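Local coordinates for protein cellulose 1,4-beta-cellobiosidase (Thermobifida fusca, PDB 4JJJ) that probably cleaves cellobiose units from cellulose chains, this chain being its family 48 glycoside hydrolase catalytic domain with glucose units and metal ions bound, at residues Asn173-Gln176 with Arg180-Val183. The protein carries 1 engineered substitution. Numbering follows the deposited sequence.
With CA (calcium ion), chain E; BGC (beta-D-glucopyranose), chain D; BGC (beta-D-glucopyranose), chain B; BGC (beta-D-glucopyranose), chain C.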
loop_
_atom_site.group_PDB
_atom_site.type_symbol
_atom_site.label_atom_id
_atom_site.label_comp_id
_atom_site.label_asym_id
_atom_site.label_seq_id
_atom_site.Cartn_x
_atom_site.Cartn_y
_atom_site.Cartn_z
ATOM N N ASN A 173 11.050 0.485 -9.302
ATOM C CA ASN A 173 9.620 0.578 -9.499
ATOM C C ASN A 173 9.233 -0.391 -10.585
ATOM O O ASN A 173 10.109 -0.953 -11.281
ATOM C CB ASN A 173 9.192 2.028 -9.771
ATOM C CG ASN A 173 7.749 2.283 -9.621
ATOM O OD1 ASN A 173 6.985 1.557 -9.008
ATOM N ND2 ASN A 173 7.341 3.410 -10.212
ATOM N N THR A 174 7.961 -0.687 -10.654
ATOM C CA THR A 174 7.404 -1.671 -11.589
ATOM C C THR A 174 6.174 -1.034 -12.280
ATOM O O THR A 174 6.276 -0.613 -13.425
ATOM C CB THR A 174 7.065 -2.956 -10.889
ATOM O OG1 THR A 174 6.140 -2.649 -9.804
ATOM C CG2 THR A 174 8.312 -3.682 -10.336
ATOM N N TYR A 175 5.033 -0.933 -11.610
ATOM C CA TYR A 175 3.831 -0.400 -12.261
ATOM C C TYR A 175 4.037 0.956 -12.859
ATOM O O TYR A 175 4.452 1.902 -12.189
ATOM C CB TYR A 175 2.681 -0.370 -11.209
ATOM C CG TYR A 175 2.465 -1.680 -10.552
ATOM C CD1 TYR A 175 1.801 -2.666 -11.179
ATOM C CD2 TYR A 175 2.951 -1.884 -9.284
ATOM C CE1 TYR A 175 1.707 -3.950 -10.621
ATOM C CE2 TYR A 175 2.868 -3.132 -8.672
ATOM C CZ TYR A 175 2.203 -4.141 -9.303
ATOM O OH TYR A 175 1.999 -5.414 -8.793
ATOM N N GLN A 176 3.650 1.021 -14.145
ATOM C CA GLN A 176 3.744 2.233 -14.941
ATOM C C GLN A 176 2.658 2.375 -16.023
ATOM O O GLN A 176 2.440 3.514 -16.524
ATOM C CB GLN A 176 5.071 2.447 -15.702
ATOM C CG GLN A 176 6.310 2.573 -14.916
ATOM C CD GLN A 176 6.484 3.960 -14.352
ATOM O OE1 GLN A 176 6.982 4.920 -15.047
ATOM N NE2 GLN A 176 6.081 4.135 -13.120
ATOM N N ARG A 180 -4.578 -1.994 -16.521
ATOM C CA ARG A 180 -4.606 -3.357 -16.982
ATOM C C ARG A 180 -3.252 -3.966 -16.868
ATOM O O ARG A 180 -3.067 -5.075 -17.280
ATOM C CB ARG A 180 -5.149 -3.384 -18.447
ATOM C CG ARG A 180 -6.662 -3.235 -18.462
ATOM C CD ARG A 180 -7.245 -3.557 -19.841
ATOM N NE ARG A 180 -7.072 -4.925 -20.226
ATOM C CZ ARG A 180 -7.565 -5.447 -21.358
ATOM N NH1 ARG A 180 -8.287 -4.677 -22.192
ATOM N NH2 ARG A 180 -7.336 -6.720 -21.662
ATOM N N GLU A 181 -2.295 -3.234 -16.341
ATOM C CA GLU A 181 -0.937 -3.803 -16.221
ATOM C C GLU A 181 -0.874 -4.483 -14.811
ATOM O O GLU A 181 -0.687 -3.788 -13.802
ATOM C CB GLU A 181 0.121 -2.729 -16.366
ATOM C CG GLU A 181 1.530 -3.266 -16.279
ATOM C CD GLU A 181 2.572 -2.223 -16.108
ATOM O OE1 GLU A 181 2.394 -1.258 -15.267
ATOM O OE2 GLU A 181 3.601 -2.185 -16.895
ATOM N N SER A 182 -0.979 -5.808 -14.785
ATOM C CA SER A 182 -0.850 -6.569 -13.557
ATOM C C SER A 182 0.636 -6.734 -13.134
ATOM O O SER A 182 1.576 -6.312 -13.810
ATOM C CB SER A 182 -1.410 -7.891 -13.800
ATOM O OG SER A 182 -0.483 -8.775 -14.481
ATOM N N VAL A 183 0.801 -7.314 -11.931
ATOM C CA VAL A 183 2.155 -7.646 -11.383
ATOM C C VAL A 183 2.952 -8.460 -12.369
ATOM O O VAL A 183 4.189 -8.462 -12.390
ATOM C CB VAL A 183 1.966 -8.368 -10.023
ATOM C CG1 VAL A 183 1.228 -9.687 -10.209
ATOM C CG2 VAL A 183 3.294 -8.465 -9.276
HETATM CA CA CA E . -3.402 -7.285 -18.054
HETATM C C2 BGC D . 3.724 3.220 -9.037
HETATM C C3 BGC D . 3.567 4.531 -9.716
HETATM C C4 BGC D . 2.342 4.587 -10.645
HETATM C C5 BGC D . 1.148 4.076 -9.799
HETATM C C6 BGC D . -0.111 4.148 -10.652
HETATM C C1 BGC D . 2.430 2.863 -8.324
HETATM O O2 BGC D . 4.814 3.241 -8.151
HETATM O O3 BGC D . 4.760 4.770 -10.372
HETATM O O4 BGC D . 2.016 5.958 -11.001
HETATM O O5 BGC D . 1.355 2.781 -9.242
HETATM O O6 BGC D . -0.065 3.034 -11.568
HETATM C C2 BGC B . 1.842 7.708 -12.559
HETATM C C3 BGC B . 2.557 8.454 -13.666
HETATM C C4 BGC B . 3.990 8.799 -13.303
HETATM C C5 BGC B . 4.730 7.604 -12.762
HETATM C C6 BGC B . 6.078 7.865 -12.202
HETATM C C1 BGC B . 2.713 6.501 -12.128
HETATM O O2 BGC B . 0.531 7.290 -12.917
HETATM O O3 BGC B . 1.823 9.665 -13.990
HETATM O O4 BGC B . 4.610 9.221 -14.565
HETATM O O5 BGC B . 3.972 6.975 -11.682
HETATM O O6 BGC B . 6.738 6.672 -11.823
HETATM C C2 BGC C . 0.496 -0.609 -5.525
HETATM C C3 BGC C . 1.130 -0.066 -6.806
HETATM C C4 BGC C . 1.630 1.318 -6.550
HETATM C C5 BGC C . 2.574 1.433 -5.384
HETATM C C6 BGC C . 3.059 2.849 -5.095
HETATM C C1 BGC C . 1.456 -0.367 -4.395
HETATM O O1 BGC C . 0.849 -0.782 -3.161
HETATM O O2 BGC C . 0.129 -2.003 -5.610
HETATM O O3 BGC C . 0.075 -0.027 -7.800
HETATM O O4 BGC C . 2.469 1.561 -7.734
HETATM O O5 BGC C . 1.863 0.973 -4.222
HETATM O O6 BGC C . 1.897 3.706 -4.903
HETATM O O HOH W 1 6.221 -1.584 -16.107
HETATM O O HOH W 2 -5.856 -6.790 -18.288
HETATM O O HOH W 3 -3.122 -6.322 -20.171
#
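A chi1 of -179° swings Glu181 CG away from its own backbone N, and the chain runs on extended to the backbone of Gln176, where the syn lone pair of Glu181 OE1 accepts a nearly straight hydrogen bond from Gln176 N (2.8 Å, 173° at the hydrogen). The other oxygen, OE2, accepts a hydrogen bond from a water that also donates to Thr174 O, and forms a salt bridge with Arg177. In Tyr175, chi1 of -54° sets CG beside the backbone N and anti to the carbonyl carbon, and the ring presents an edge to the 181-183 backbone: Tyr175 CE1 lies 3.7 Å from Val183 N. Tyr175 OH passes 3.2 Å from Val183 CB, while its hydrogen bond goes to Ala41 O; Tyr175 CD2 is 3.6 Å from C3 of the chain C glucose. On the sugar side, Asn173 ND2 donates to O3 of the chain D glucose, and Gln176 NE2 bonds both Tyr175 O and O6 of the chain B glucose (2.9 Å to O6). Arg180 O binds calcium at 2.4 Å, an ion also bound by Glu185, Asp408, Glu560 and two waters. The buried carboxylate thus ties the glucan-binding turn after strand 170-173 to the calcium-bound part of the same loop.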